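Local coordinates for sugar ABC transporter substrate-binding protein (Treponema pallidum subsp. pallidum, PDB 5U2P) that probably binds a solute, perhaps a sugar, in the periplasm and delivers it to an ABC transporter for import, its true ligand being still unknown, at residues S35-E40 and E65-D70; D100-F105 and K127-P132; I177-L182 and R239-K244; I197-G202 and V299-L304; Y333-F338 and R348-A353. One frame throughout, in Å; residues are numbered along the deposited sequence.

Contact 1 of 5, residues S35-E40 and E65-D70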
# COMPACT_ATOMS: atom_id res chain seq x y z
N SER A 35 5.96 -8.98 28.20
CA SER A 35 5.11 -9.95 27.55
C SER A 35 4.68 -9.41 26.19
O SER A 35 4.47 -8.21 26.03
CB SER A 35 3.88 -10.27 28.42
OG SER A 35 3.16 -9.10 28.71
N VAL A 36 4.55 -10.33 25.25
CA VAL A 36 4.20 -10.01 23.87
C VAL A 36 3.10 -10.94 23.36
O VAL A 36 3.08 -12.13 23.66
CB VAL A 36 5.44 -10.12 22.96
CG1 VAL A 36 5.09 -9.74 21.54
CG2 VAL A 36 6.54 -9.23 23.49
N LEU A 37 2.17 -10.37 22.60
CA LEU A 37 1.16 -11.14 21.88
C LEU A 37 1.38 -10.93 20.38
O LEU A 37 1.49 -9.80 19.92
CB LEU A 37 -0.25 -10.68 22.24
CG LEU A 37 -1.41 -11.60 21.88
CD1 LEU A 37 -1.49 -12.75 22.87
CD2 LEU A 37 -2.71 -10.82 21.82
N ILE A 38 1.43 -12.02 19.63
CA ILE A 38 1.69 -11.94 18.19
C ILE A 38 0.94 -13.02 17.42
O ILE A 38 0.54 -14.04 17.98
CB ILE A 38 3.19 -12.07 17.91
CG1 ILE A 38 3.50 -11.70 16.45
CG2 ILE A 38 3.68 -13.48 18.26
CD1 ILE A 38 4.96 -11.79 16.10
N ARG A 39 0.72 -12.79 16.13
CA ARG A 39 0.12 -13.79 15.25
C ARG A 39 1.11 -14.92 15.02
O ARG A 39 2.29 -14.69 14.80
CB ARG A 39 -0.29 -13.17 13.91
CG ARG A 39 -1.54 -12.29 13.95
CD ARG A 39 -1.87 -11.74 12.57
NE ARG A 39 -2.73 -10.56 12.61
CZ ARG A 39 -4.03 -10.55 12.31
NH1 ARG A 39 -4.67 -11.66 11.93
NH2 ARG A 39 -4.71 -9.41 12.38
N GLU A 40 0.59 -16.14 15.06
CA GLU A 40 1.39 -17.34 14.85
C GLU A 40 2.28 -17.22 13.62
O GLU A 40 3.50 -17.34 13.71
CB GLU A 40 0.46 -18.55 14.73
CG GLU A 40 1.15 -19.88 14.54
CD GLU A 40 0.16 -21.03 14.42
OE1 GLU A 40 -1.00 -20.77 14.01
OE2 GLU A 40 0.53 -22.17 14.74
N GLU A 65 3.53 -14.90 23.37
CA GLU A 65 2.30 -15.67 23.29
C GLU A 65 1.75 -15.57 21.87
O GLU A 65 1.36 -14.48 21.44
CB GLU A 65 1.30 -15.12 24.30
CG GLU A 65 0.04 -15.93 24.46
CD GLU A 65 -0.94 -15.27 25.42
OE1 GLU A 65 -2.12 -15.67 25.43
OE2 GLU A 65 -0.51 -14.36 26.17
N THR A 66 1.74 -16.68 21.13
CA THR A 66 1.24 -16.65 19.75
C THR A 66 -0.21 -17.07 19.65
O THR A 66 -0.68 -17.92 20.41
CB THR A 66 2.05 -17.56 18.81
OG1 THR A 66 1.89 -18.93 19.21
CG2 THR A 66 3.53 -17.18 18.82
N ILE A 67 -0.92 -16.47 18.71
CA ILE A 67 -2.30 -16.81 18.45
C ILE A 67 -2.47 -17.19 16.98
O ILE A 67 -1.92 -16.53 16.10
CB ILE A 67 -3.24 -15.65 18.80
CG1 ILE A 67 -2.99 -15.15 20.23
CG2 ILE A 67 -4.68 -16.07 18.60
CD1 ILE A 67 -3.32 -16.15 21.34
N GLN A 68 -3.22 -18.26 16.75
CA GLN A 68 -3.59 -18.69 15.40
C GLN A 68 -4.20 -17.50 14.66
O GLN A 68 -5.09 -16.83 15.18
CB GLN A 68 -4.57 -19.85 15.46
CG GLN A 68 -4.80 -20.58 14.15
CD GLN A 68 -5.67 -21.81 14.33
OE1 GLN A 68 -5.34 -22.72 15.09
NE2 GLN A 68 -6.81 -21.84 13.63
N ASP A 69 -3.71 -17.25 13.45
CA ASP A 69 -3.95 -15.99 12.76
C ASP A 69 -5.42 -15.63 12.61
O ASP A 69 -5.81 -14.49 12.88
CB ASP A 69 -3.29 -16.02 11.38
CG ASP A 69 -1.78 -15.96 11.47
OD1 ASP A 69 -1.18 -15.08 10.81
OD2 ASP A 69 -1.20 -16.79 12.19
N ASP A 70 -6.23 -16.59 12.19
CA ASP A 70 -7.65 -16.32 11.98
C ASP A 70 -8.36 -15.95 13.28
O ASP A 70 -9.46 -15.41 13.26
CB ASP A 70 -8.32 -17.53 11.32
CG ASP A 70 -8.35 -18.75 12.22
OD1 ASP A 70 -7.31 -19.41 12.35
OD2 ASP A 70 -9.43 -19.05 12.78
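L37 and E65, I38 and T66, and R39 and I67 face one another as neighbours in two parallel strands whose short axes approach to 4.7 Å and diverge by 25°. They are the two strands of a beta-alpha-beta unit, with helix 45-58 making the crossover between 33-39 and 61-67. Four backbone hydrogen bonds alternate across the gap, from E65 N to V36 O, I38 N to E65 O, I67 N to I38 O and E40 N to I67 O. The bond from E40 N to I67 O is 2.7 Å long, its donor 39° out of the I67 carbonyl plane. On the face carrying L37, E65, R39 and I67, methyl CD1 of L37 lies 3.6 Å from CD of E65 and 3.9 Å from CG1 of I67. The whole extended E65 chain, from CB to the carboxylate carbon, lies along this leucine methyl, while OE1 forms a salt bridge with R79. On the other face CG2 of I38 meets CG2 of T66 at 3.7 Å. Just past the strand ends, D69 turns its OD2 to the backbone N of K41 in a hydrogen bond, and its OD1 rests 3.7 Å from CB of R39.

Contact 2 of 5, residues D100-F105 and K127-P132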
# COMPACT_ATOMS: atom_id res chain seq x y z
N ASP A 100 -10.18 1.47 19.50
CA ASP A 100 -9.91 2.86 19.89
C ASP A 100 -8.52 2.98 20.50
O ASP A 100 -8.30 2.59 21.67
CB ASP A 100 -10.96 3.37 20.89
CG ASP A 100 -10.83 4.86 21.17
OD1 ASP A 100 -9.79 5.46 20.81
OD2 ASP A 100 -11.76 5.45 21.75
N PRO A 101 -7.55 3.52 19.74
CA PRO A 101 -6.20 3.55 20.32
C PRO A 101 -6.05 4.42 21.56
O PRO A 101 -5.12 4.22 22.34
CB PRO A 101 -5.34 4.10 19.17
CG PRO A 101 -6.30 4.97 18.40
CD PRO A 101 -7.62 4.26 18.47
N TYR A 102 -6.95 5.39 21.76
CA TYR A 102 -6.84 6.30 22.90
C TYR A 102 -7.29 5.59 24.19
O TYR A 102 -6.99 6.04 25.30
CB TYR A 102 -7.65 7.58 22.64
CG TYR A 102 -7.07 8.32 21.45
CD1 TYR A 102 -7.58 8.12 20.18
CD2 TYR A 102 -5.95 9.14 21.59
CE1 TYR A 102 -7.03 8.76 19.08
CE2 TYR A 102 -5.40 9.79 20.50
CZ TYR A 102 -5.94 9.59 19.25
OH TYR A 102 -5.38 10.22 18.16
N LEU A 103 -7.98 4.47 24.01
CA LEU A 103 -8.35 3.59 25.12
C LEU A 103 -7.29 2.56 25.46
O LEU A 103 -7.12 2.21 26.63
CB LEU A 103 -9.64 2.84 24.79
CG LEU A 103 -10.85 3.07 25.68
CD1 LEU A 103 -11.31 4.51 25.56
CD2 LEU A 103 -11.97 2.10 25.29
N TYR A 104 -6.61 2.05 24.44
CA TYR A 104 -5.82 0.83 24.62
C TYR A 104 -4.32 0.94 24.37
O TYR A 104 -3.58 0.11 24.90
CB TYR A 104 -6.36 -0.26 23.71
CG TYR A 104 -7.77 -0.68 24.04
CD1 TYR A 104 -8.07 -1.21 25.29
CD2 TYR A 104 -8.78 -0.57 23.10
CE1 TYR A 104 -9.35 -1.61 25.59
CE2 TYR A 104 -10.06 -0.97 23.40
CZ TYR A 104 -10.33 -1.49 24.65
OH TYR A 104 -11.60 -1.88 24.97
N PHE A 105 -3.89 1.91 23.57
CA PHE A 105 -2.48 1.96 23.14
C PHE A 105 -1.75 3.24 23.52
O PHE A 105 -2.31 4.32 23.57
CB PHE A 105 -2.39 1.78 21.64
CG PHE A 105 -3.05 0.53 21.14
CD1 PHE A 105 -2.80 -0.68 21.78
CD2 PHE A 105 -3.90 0.54 20.06
CE1 PHE A 105 -3.41 -1.85 21.34
CE2 PHE A 105 -4.52 -0.62 19.62
CZ PHE A 105 -4.27 -1.81 20.27
N LYS A 127 -1.58 10.51 14.40
CA LYS A 127 -0.77 9.98 15.51
C LYS A 127 -0.32 8.55 15.24
O LYS A 127 -1.01 7.78 14.59
CB LYS A 127 -1.55 10.04 16.82
CG LYS A 127 -1.75 11.45 17.35
CD LYS A 127 -2.12 11.44 18.82
CE LYS A 127 -2.06 12.84 19.43
NZ LYS A 127 -2.87 13.82 18.65
N THR A 128 0.86 8.21 15.74
CA THR A 128 1.49 6.91 15.47
C THR A 128 1.34 6.04 16.71
O THR A 128 1.83 6.42 17.77
CB THR A 128 3.00 7.07 15.13
OG1 THR A 128 3.15 7.87 13.94
CG2 THR A 128 3.68 5.73 14.92
N PHE A 129 0.69 4.89 16.58
CA PHE A 129 0.42 4.02 17.73
C PHE A 129 1.14 2.66 17.68
O PHE A 129 0.89 1.80 18.53
CB PHE A 129 -1.10 3.80 17.87
CG PHE A 129 -1.83 4.96 18.49
CD1 PHE A 129 -1.75 5.21 19.85
CD2 PHE A 129 -2.60 5.81 17.71
CE1 PHE A 129 -2.43 6.27 20.43
CE2 PHE A 129 -3.28 6.87 18.29
CZ PHE A 129 -3.18 7.10 19.64
N ALA A 130 2.04 2.45 16.73
CA ALA A 130 2.80 1.22 16.72
C ALA A 130 4.12 1.42 15.99
O ALA A 130 4.24 2.28 15.10
CB ALA A 130 2.01 0.11 16.05
N LEU A 131 5.10 0.61 16.36
CA LEU A 131 6.32 0.47 15.57
C LEU A 131 6.06 -0.49 14.40
O LEU A 131 5.78 -1.67 14.62
CB LEU A 131 7.45 -0.05 16.43
CG LEU A 131 8.81 -0.23 15.73
CD1 LEU A 131 9.93 0.08 16.71
CD2 LEU A 131 8.95 -1.64 15.19
N PRO A 132 6.14 0.00 13.16
CA PRO A 132 5.83 -0.82 12.00
C PRO A 132 6.97 -1.72 11.60
O PRO A 132 8.12 -1.34 11.80
CB PRO A 132 5.56 0.20 10.91
CG PRO A 132 6.41 1.33 11.28
CD PRO A 132 6.47 1.38 12.76
O HOH W 1 -5.37 13.18 18.52
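F129 packs its ring against P101, Y102 and F105, and nearly all the close packing of this contact gathers round it. P101 covers one face: its CB stands 3.4 Å from the centroid of the F129 ring and only 7° off the normal, a CH-pi contact placed almost over the centre. Towards Y102 the same ring presents its edge. The two aromatic planes are 87° apart with centroids separated by 5.1 Å, a T-shaped pair in which CZ of F129 points at the tyrosine face, off-centre and 3.6 Å from CE2 of Y102. F105 adds a lighter touch, its CB lying 3.9 Å from CD1 of F129. With CG of F129 anti to its carbonyl carbon (chi1 -78°), the ring extends towards the short helix 101-104 and can meet all three residues.

The polar rim, where Y102 and K127 are partly exposed, is looser and joined through a water. K127 crosses the hydroxyl end of Y102, its CD near the ring plane and 3.5 Å from OH of Y102, and a bend at the end of its chain directs NZ to the water. That water accepts from NZ of K127 and donates to OH of Y102, so the two polar ends are linked indirectly; the hydroxyl is also hydrogen-bonded to D123. At the helix start, D100 is the N-cap, its OD1 accepting from N of Y102.

Around this cluster, L96 packs on P101, while F105 reaches V89 and V91 of strand 88-92 and L80 of helix 72-81, joining the short helix to the sheet that strand 131-132 edges.

Contact 3 of 5, residues I177-L182 and R239-K244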
# COMPACT_ATOMS: atom_id res chain seq x y z
N ILE A 177 1.89 -5.12 -29.38
CA ILE A 177 2.31 -4.72 -28.04
C ILE A 177 1.25 -3.87 -27.36
O ILE A 177 0.98 -2.75 -27.79
CB ILE A 177 3.62 -3.92 -28.09
CG1 ILE A 177 4.74 -4.81 -28.64
CG2 ILE A 177 3.97 -3.36 -26.69
CD1 ILE A 177 6.10 -4.14 -28.73
N VAL A 178 0.67 -4.40 -26.29
CA VAL A 178 -0.38 -3.68 -25.58
C VAL A 178 0.22 -2.45 -24.90
O VAL A 178 1.31 -2.53 -24.29
CB VAL A 178 -1.10 -4.58 -24.57
CG1 VAL A 178 -2.14 -3.79 -23.78
CG2 VAL A 178 -1.77 -5.72 -25.31
N PRO A 179 -0.45 -1.30 -25.03
CA PRO A 179 0.24 -0.09 -24.58
C PRO A 179 0.34 -0.01 -23.06
O PRO A 179 1.44 0.14 -22.53
CB PRO A 179 -0.64 1.06 -25.14
CG PRO A 179 -1.57 0.40 -26.14
CD PRO A 179 -1.77 -0.98 -25.59
N LEU A 180 -0.80 -0.10 -22.37
CA LEU A 180 -0.85 -0.02 -20.91
C LEU A 180 -1.64 -1.19 -20.34
O LEU A 180 -2.86 -1.22 -20.39
CB LEU A 180 -1.47 1.30 -20.44
CG LEU A 180 -1.57 1.53 -18.93
CD1 LEU A 180 -0.20 1.51 -18.28
CD2 LEU A 180 -2.27 2.86 -18.62
N ALA A 181 -0.91 -2.15 -19.78
CA ALA A 181 -1.49 -3.34 -19.18
C ALA A 181 -1.86 -3.15 -17.71
O ALA A 181 -1.17 -2.44 -16.94
CB ALA A 181 -0.51 -4.50 -19.33
N LEU A 182 -2.96 -3.80 -17.34
CA LEU A 182 -3.51 -3.82 -15.98
C LEU A 182 -3.83 -5.25 -15.62
O LEU A 182 -4.19 -6.05 -16.48
CB LEU A 182 -4.78 -2.96 -15.90
CG LEU A 182 -4.66 -1.52 -16.37
CD1 LEU A 182 -6.03 -0.86 -16.38
CD2 LEU A 182 -3.70 -0.71 -15.49
N ARG A 239 -9.37 5.48 -26.54
CA ARG A 239 -8.26 5.36 -27.48
C ARG A 239 -7.73 3.93 -27.57
O ARG A 239 -6.82 3.64 -28.35
CB ARG A 239 -7.14 6.33 -27.10
CG ARG A 239 -7.59 7.79 -27.04
CD ARG A 239 -6.41 8.76 -27.08
NE ARG A 239 -6.79 10.14 -26.78
CZ ARG A 239 -5.99 11.20 -26.91
NH1 ARG A 239 -4.75 11.05 -27.34
NH2 ARG A 239 -6.44 12.41 -26.60
N GLY A 240 -8.30 3.03 -26.78
CA GLY A 240 -7.86 1.64 -26.77
C GLY A 240 -6.49 1.43 -26.15
O GLY A 240 -5.83 0.43 -26.41
N TYR A 241 -6.05 2.37 -25.32
CA TYR A 241 -4.78 2.26 -24.63
C TYR A 241 -4.86 1.30 -23.45
O TYR A 241 -3.85 0.72 -23.06
CB TYR A 241 -4.31 3.63 -24.15
CG TYR A 241 -3.99 4.60 -25.27
CD1 TYR A 241 -3.81 4.15 -26.58
CD2 TYR A 241 -3.84 5.96 -25.01
CE1 TYR A 241 -3.51 5.03 -27.59
CE2 TYR A 241 -3.53 6.85 -26.03
CZ TYR A 241 -3.37 6.38 -27.32
OH TYR A 241 -3.06 7.24 -28.35
N VAL A 242 -6.05 1.14 -22.88
CA VAL A 242 -6.31 0.02 -21.97
C VAL A 242 -7.45 -0.78 -22.57
O VAL A 242 -8.37 -0.22 -23.16
CB VAL A 242 -6.69 0.45 -20.53
CG1 VAL A 242 -5.60 1.34 -19.90
CG2 VAL A 242 -8.03 1.15 -20.51
N ASN A 243 -7.37 -2.11 -22.43
CA ASN A 243 -8.36 -3.00 -23.02
C ASN A 243 -9.31 -3.55 -21.95
O ASN A 243 -8.87 -4.26 -21.04
CB ASN A 243 -7.66 -4.16 -23.74
CG ASN A 243 -8.59 -4.94 -24.65
OD1 ASN A 243 -9.72 -5.24 -24.27
ND2 ASN A 243 -8.12 -5.27 -25.85
N LYS A 244 -10.60 -3.21 -22.06
CA LYS A 244 -11.58 -3.66 -21.08
C LYS A 244 -11.58 -5.18 -21.00
O LYS A 244 -11.72 -5.75 -19.92
CB LYS A 244 -13.00 -3.17 -21.44
CG LYS A 244 -14.07 -3.53 -20.40
CD LYS A 244 -15.47 -3.06 -20.81
CE LYS A 244 -16.51 -3.44 -19.76
NZ LYS A 244 -17.89 -3.06 -20.14
O HOH W 2 -5.18 -3.02 -20.21
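Y241 O receives the backbone N-H of L180 in a 3.2 Å hydrogen bond; the donor lies nearly in line with the carbonyl, at a C=O...N angle of 164°, although the N-H...O angle is only 140°. Carbon atoms pack round the same oxygen, CB of L180 lying 3.6 Å and CD of P179 3.7 Å from O of Y241. A water carries the pairing on, donating to O of L180 and accepting from N of N243, and so fills the step between backbones that do not bond there directly. The segment 177-182 turns a corner at P179 and L180 on strand 178-181, which pairs in parallel with strand 263-267, and against this bend is set the exit of helix 227-238, which 239-244 leaves through a Schellman motif at G240, whose phi is positive (70°). Beyond it, V242 and L180 lie alongside with their side chains running the same way, CG1 of V242 being 3.9 Å from CD2 of L180. CG1 of V242 also approaches CD1 of L182 at 4.2 Å. L236 and F237 of helix 227-238 pack on V242, while the Y241 ring, with R239 CB over the centre of one face, reaches C167 and A168 of helix 160-172.

Contact 4 of 5, residues I197-G202 and V299-L304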
# COMPACT_ATOMS: atom_id res chain seq x y z
N ILE A 197 -7.97 8.57 -8.01
CA ILE A 197 -8.94 9.14 -7.08
C ILE A 197 -8.23 9.52 -5.78
O ILE A 197 -8.49 10.58 -5.19
CB ILE A 197 -10.10 8.16 -6.78
CG1 ILE A 197 -10.99 7.98 -8.02
CG2 ILE A 197 -10.95 8.64 -5.58
CD1 ILE A 197 -12.01 6.87 -7.91
N THR A 198 -7.34 8.65 -5.34
CA THR A 198 -6.68 8.85 -4.05
C THR A 198 -5.81 10.10 -4.12
O THR A 198 -5.80 10.92 -3.18
CB THR A 198 -5.85 7.59 -3.66
OG1 THR A 198 -6.74 6.48 -3.45
CG2 THR A 198 -5.07 7.84 -2.36
N LYS A 199 -5.11 10.27 -5.24
CA LYS A 199 -4.21 11.41 -5.38
C LYS A 199 -4.95 12.75 -5.46
O LYS A 199 -4.51 13.72 -4.87
CB LYS A 199 -3.33 11.24 -6.61
CG LYS A 199 -2.26 10.20 -6.43
CD LYS A 199 -1.31 10.19 -7.61
CE LYS A 199 -0.25 9.16 -7.43
NZ LYS A 199 0.99 9.52 -8.19
N VAL A 200 -6.07 12.80 -6.17
CA VAL A 200 -6.76 14.08 -6.29
C VAL A 200 -7.36 14.47 -4.94
O VAL A 200 -7.36 15.64 -4.57
CB VAL A 200 -7.85 14.05 -7.40
CG1 VAL A 200 -8.95 13.05 -7.07
CG2 VAL A 200 -8.42 15.45 -7.62
N LEU A 201 -7.80 13.48 -4.16
CA LEU A 201 -8.44 13.76 -2.87
C LEU A 201 -7.45 13.99 -1.72
O LEU A 201 -7.79 14.66 -0.74
CB LEU A 201 -9.38 12.62 -2.47
CG LEU A 201 -10.63 12.44 -3.34
CD1 LEU A 201 -11.40 11.21 -2.89
CD2 LEU A 201 -11.53 13.68 -3.32
N GLY A 202 -6.25 13.44 -1.82
CA GLY A 202 -5.30 13.54 -0.73
C GLY A 202 -5.59 12.61 0.44
O GLY A 202 -6.58 11.88 0.45
N VAL A 299 2.69 12.67 -4.74
CA VAL A 299 2.67 11.54 -3.82
C VAL A 299 2.45 10.23 -4.57
O VAL A 299 1.84 10.22 -5.64
CB VAL A 299 1.56 11.72 -2.75
CG1 VAL A 299 0.17 11.36 -3.31
CG2 VAL A 299 1.87 10.93 -1.52
N LEU A 300 2.97 9.14 -4.03
CA LEU A 300 2.66 7.80 -4.54
C LEU A 300 1.48 7.27 -3.75
O LEU A 300 1.24 7.70 -2.62
CB LEU A 300 3.86 6.86 -4.39
CG LEU A 300 5.11 7.21 -5.19
CD1 LEU A 300 6.25 6.32 -4.81
CD2 LEU A 300 4.84 7.09 -6.68
N THR A 301 0.74 6.32 -4.32
CA THR A 301 -0.20 5.53 -3.54
C THR A 301 0.23 4.07 -3.44
O THR A 301 1.08 3.60 -4.21
CB THR A 301 -1.65 5.58 -4.11
OG1 THR A 301 -1.76 4.70 -5.24
CG2 THR A 301 -2.04 7.01 -4.49
N GLY A 302 -0.34 3.36 -2.47
CA GLY A 302 -0.07 1.95 -2.29
C GLY A 302 -0.88 1.37 -1.16
O GLY A 302 -1.88 1.96 -0.74
N SER A 303 -0.46 0.21 -0.69
CA SER A 303 -1.01 -0.36 0.51
C SER A 303 -0.07 -0.13 1.68
O SER A 303 1.09 -0.54 1.64
CB SER A 303 -1.23 -1.85 0.39
OG SER A 303 -1.67 -2.33 1.65
N LEU A 304 -0.61 0.51 2.71
CA LEU A 304 0.10 0.72 3.98
C LEU A 304 -0.46 -0.20 5.06
O LEU A 304 -0.30 0.05 6.26
CB LEU A 304 0.02 2.20 4.39
CG LEU A 304 0.44 3.22 3.32
CD1 LEU A 304 0.34 4.67 3.82
CD2 LEU A 304 1.86 2.94 2.82
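K199 stretches from helix 191-214 to the residue before strand 300-303, where its NZ gives V299 O a weak hydrogen bond of 2.8 Å. Its CG is anti to the carbonyl carbon (chi1 -73°) and the chain is extended beyond CG, which carries the ammonium group from the helix surface to the strand end. NZ also donates to A296 O, so this buried amine is held by two backbone carbonyls. Along the way K199 and V299 run alongside in opposite senses, CG of K199 coming within 4.1 Å of CG1 of V299. The aliphatic part of the lysine meets the T301 methyl as well, with CG of K199 3.7 Å from CG2 of T301. That methyl is anti to its carbonyl carbon, while OG1 (chi1 78°) takes the position between backbone N and carbonyl carbon; CG2 thereby faces the helix and OG1 joins D195 and N140. T198 presents its own methyl, CG2 of T198 to CG2 of T301 at 3.8 Å, and keeps OG1 bonded to A194 O and the backbone N of I376. With short axes 8.9 Å apart at 119°, the helix crosses the strand of the six-stranded sheet steeply, consistent with helix-on-sheet packing in an alpha/beta lobe of a solute-binding protein.

Contact 5 of 5, residues Y333-F338 and R348-A353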
# COMPACT_ATOMS: atom_id res chain seq x y z
N TYR A 333 19.31 -3.19 15.08
CA TYR A 333 18.25 -4.19 15.14
C TYR A 333 17.48 -4.30 13.83
O TYR A 333 17.14 -5.40 13.41
CB TYR A 333 17.31 -3.88 16.30
CG TYR A 333 17.79 -4.39 17.64
CD1 TYR A 333 18.96 -3.92 18.23
CD2 TYR A 333 17.09 -5.37 18.32
CE1 TYR A 333 19.39 -4.40 19.43
CE2 TYR A 333 17.52 -5.85 19.53
CZ TYR A 333 18.67 -5.36 20.09
OH TYR A 333 19.09 -5.83 21.30
N GLN A 334 17.21 -3.16 13.19
CA GLN A 334 16.56 -3.19 11.89
C GLN A 334 17.42 -3.95 10.87
O GLN A 334 16.89 -4.71 10.06
CB GLN A 334 16.29 -1.77 11.37
CG GLN A 334 15.20 -1.03 12.14
CD GLN A 334 13.88 -1.77 12.08
OE1 GLN A 334 13.36 -2.02 10.99
NE2 GLN A 334 13.36 -2.15 13.24
N ASN A 335 18.74 -3.75 10.93
CA ASN A 335 19.63 -4.42 9.98
C ASN A 335 19.61 -5.94 10.18
O ASN A 335 19.51 -6.70 9.22
CB ASN A 335 21.04 -3.87 10.10
CG ASN A 335 21.20 -2.54 9.39
OD1 ASN A 335 20.57 -2.29 8.36
ND2 ASN A 335 22.05 -1.67 9.93
N SER A 336 19.67 -6.37 11.43
CA SER A 336 19.56 -7.78 11.77
C SER A 336 18.21 -8.34 11.35
O SER A 336 18.12 -9.39 10.72
CB SER A 336 19.78 -7.96 13.28
OG SER A 336 19.60 -9.30 13.66
N PHE A 337 17.14 -7.62 11.68
CA PHE A 337 15.80 -8.06 11.35
C PHE A 337 15.58 -8.30 9.86
O PHE A 337 14.95 -9.28 9.46
CB PHE A 337 14.81 -7.00 11.90
CG PHE A 337 13.36 -7.35 11.73
CD1 PHE A 337 12.86 -8.56 12.16
CD2 PHE A 337 12.48 -6.42 11.19
CE1 PHE A 337 11.52 -8.86 12.03
CE2 PHE A 337 11.13 -6.71 11.05
CZ PHE A 337 10.65 -7.93 11.47
N PHE A 338 16.09 -7.39 9.03
CA PHE A 338 15.83 -7.46 7.60
C PHE A 338 16.81 -8.37 6.86
O PHE A 338 16.77 -8.44 5.63
CB PHE A 338 15.82 -6.06 7.00
CG PHE A 338 14.46 -5.42 7.05
CD1 PHE A 338 14.06 -4.67 8.15
CD2 PHE A 338 13.54 -5.64 6.04
CE1 PHE A 338 12.79 -4.12 8.21
CE2 PHE A 338 12.26 -5.10 6.09
CZ PHE A 338 11.89 -4.34 7.18
N ARG A 348 14.69 4.37 7.78
CA ARG A 348 15.84 4.90 7.05
C ARG A 348 17.13 4.10 7.30
O ARG A 348 17.40 3.70 8.42
CB ARG A 348 16.08 6.35 7.49
CG ARG A 348 16.39 7.34 6.41
CD ARG A 348 16.32 8.76 6.98
NE ARG A 348 14.99 9.07 7.51
CZ ARG A 348 13.93 9.30 6.74
NH1 ARG A 348 14.05 9.23 5.43
NH2 ARG A 348 12.75 9.58 7.29
N ASN A 349 17.92 3.91 6.24
CA ASN A 349 19.27 3.35 6.37
C ASN A 349 19.30 1.92 6.89
O ASN A 349 20.16 1.56 7.71
CB ASN A 349 20.13 4.24 7.27
CG ASN A 349 20.17 5.68 6.81
OD1 ASN A 349 20.23 5.95 5.60
ND2 ASN A 349 20.12 6.62 7.75
N THR A 350 18.37 1.10 6.43
CA THR A 350 18.37 -0.33 6.70
C THR A 350 19.15 -1.04 5.60
O THR A 350 18.60 -1.40 4.56
CB THR A 350 16.94 -0.88 6.77
OG1 THR A 350 16.22 -0.19 7.81
CG2 THR A 350 16.94 -2.35 7.08
N THR A 351 20.45 -1.22 5.85
CA THR A 351 21.37 -1.73 4.83
C THR A 351 20.99 -3.10 4.29
O THR A 351 21.16 -3.38 3.11
CB THR A 351 22.81 -1.80 5.40
OG1 THR A 351 22.89 -2.82 6.41
CG2 THR A 351 23.21 -0.47 6.00
N SER A 352 20.48 -3.97 5.16
CA SER A 352 20.15 -5.34 4.79
C SER A 352 18.86 -5.47 4.00
O SER A 352 18.58 -6.52 3.43
CB SER A 352 20.06 -6.21 6.04
OG SER A 352 19.08 -5.68 6.92
N ALA A 353 18.06 -4.40 3.97
CA ALA A 353 16.85 -4.40 3.17
C ALA A 353 17.23 -4.08 1.73
O ALA A 353 17.87 -3.07 1.45
CB ALA A 353 15.82 -3.39 3.71
O HOH W 3 13.63 -0.89 8.65
O HOH W 4 22.52 1.40 9.03
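N335 and T351 meet with their side chains nearly perpendicular, and the asparagine amide turns its OD1 into the turn opposite. There OD1 of N335 takes two weak hydrogen bonds, from T351 N at 2.7 Å with a poor angle of 121° and from T351 OG1 at 3.1 Å. The other end of the amide, ND2, donates to a water that in turn donates to N349 O, so both ends of the group address the same loop. With CG anti to the carbonyl carbon (chi1 -79°), the amide leans off the last turn of helix 331-337 towards it.

S352 reaches from the loop to the helix backbone. Its OG, placed between its own N and carbonyl carbon (chi1 58°), donates to N335 O at 2.6 Å, in the carbonyl plane and on a lone pair. OG of S352 also lies 3.3 Å from CB of F338. T350 stands roughly square to F338: CD1 of the F338 ring is 3.8 Å from CG2 of T350, while CD2 is 4.0 Å from CB of A353. A second water joins Q334 OE1 to T350 OG1, whose hydroxyl is also bonded to F347 O; NE2 of Q334 is hydrogen-bonded to L328 O.

Beyond this pair of segments, H341 meets the F338 ring edge-to-face. The loop side is a type I beta turn from T350 to A353, closed by A353 N to T350 O, a turn docked by side-chain and backbone acceptors against the C-terminal end of a helix.

In the fold
Contacts 1 and 2, centres about 18 Å apart, reach the same five-stranded mixed sheet: contact 1 joins strands 33-39 and 61-67, and contact 2 lies on the segment leading into 131-132. Contacts 3 and 4 share the six-stranded sheet, through strands 178-181 and 300-303, with centres about 22 Å apart. Contacts 1 and 3, about 44 Å apart between centres, lie on opposite sides of the chain's centre, as expected of the two lobes of a solute-binding protein. Along the chain contacts 1 and 2 come first, 3 and 4 interleave, and 5 is last. Helix 331-337 of contact 5 packs on helix 45-58 of the first lobe (F337 on L47 and V50), yet strand 372-374 later joins the second sheet, so the chain passes between lobes more than once.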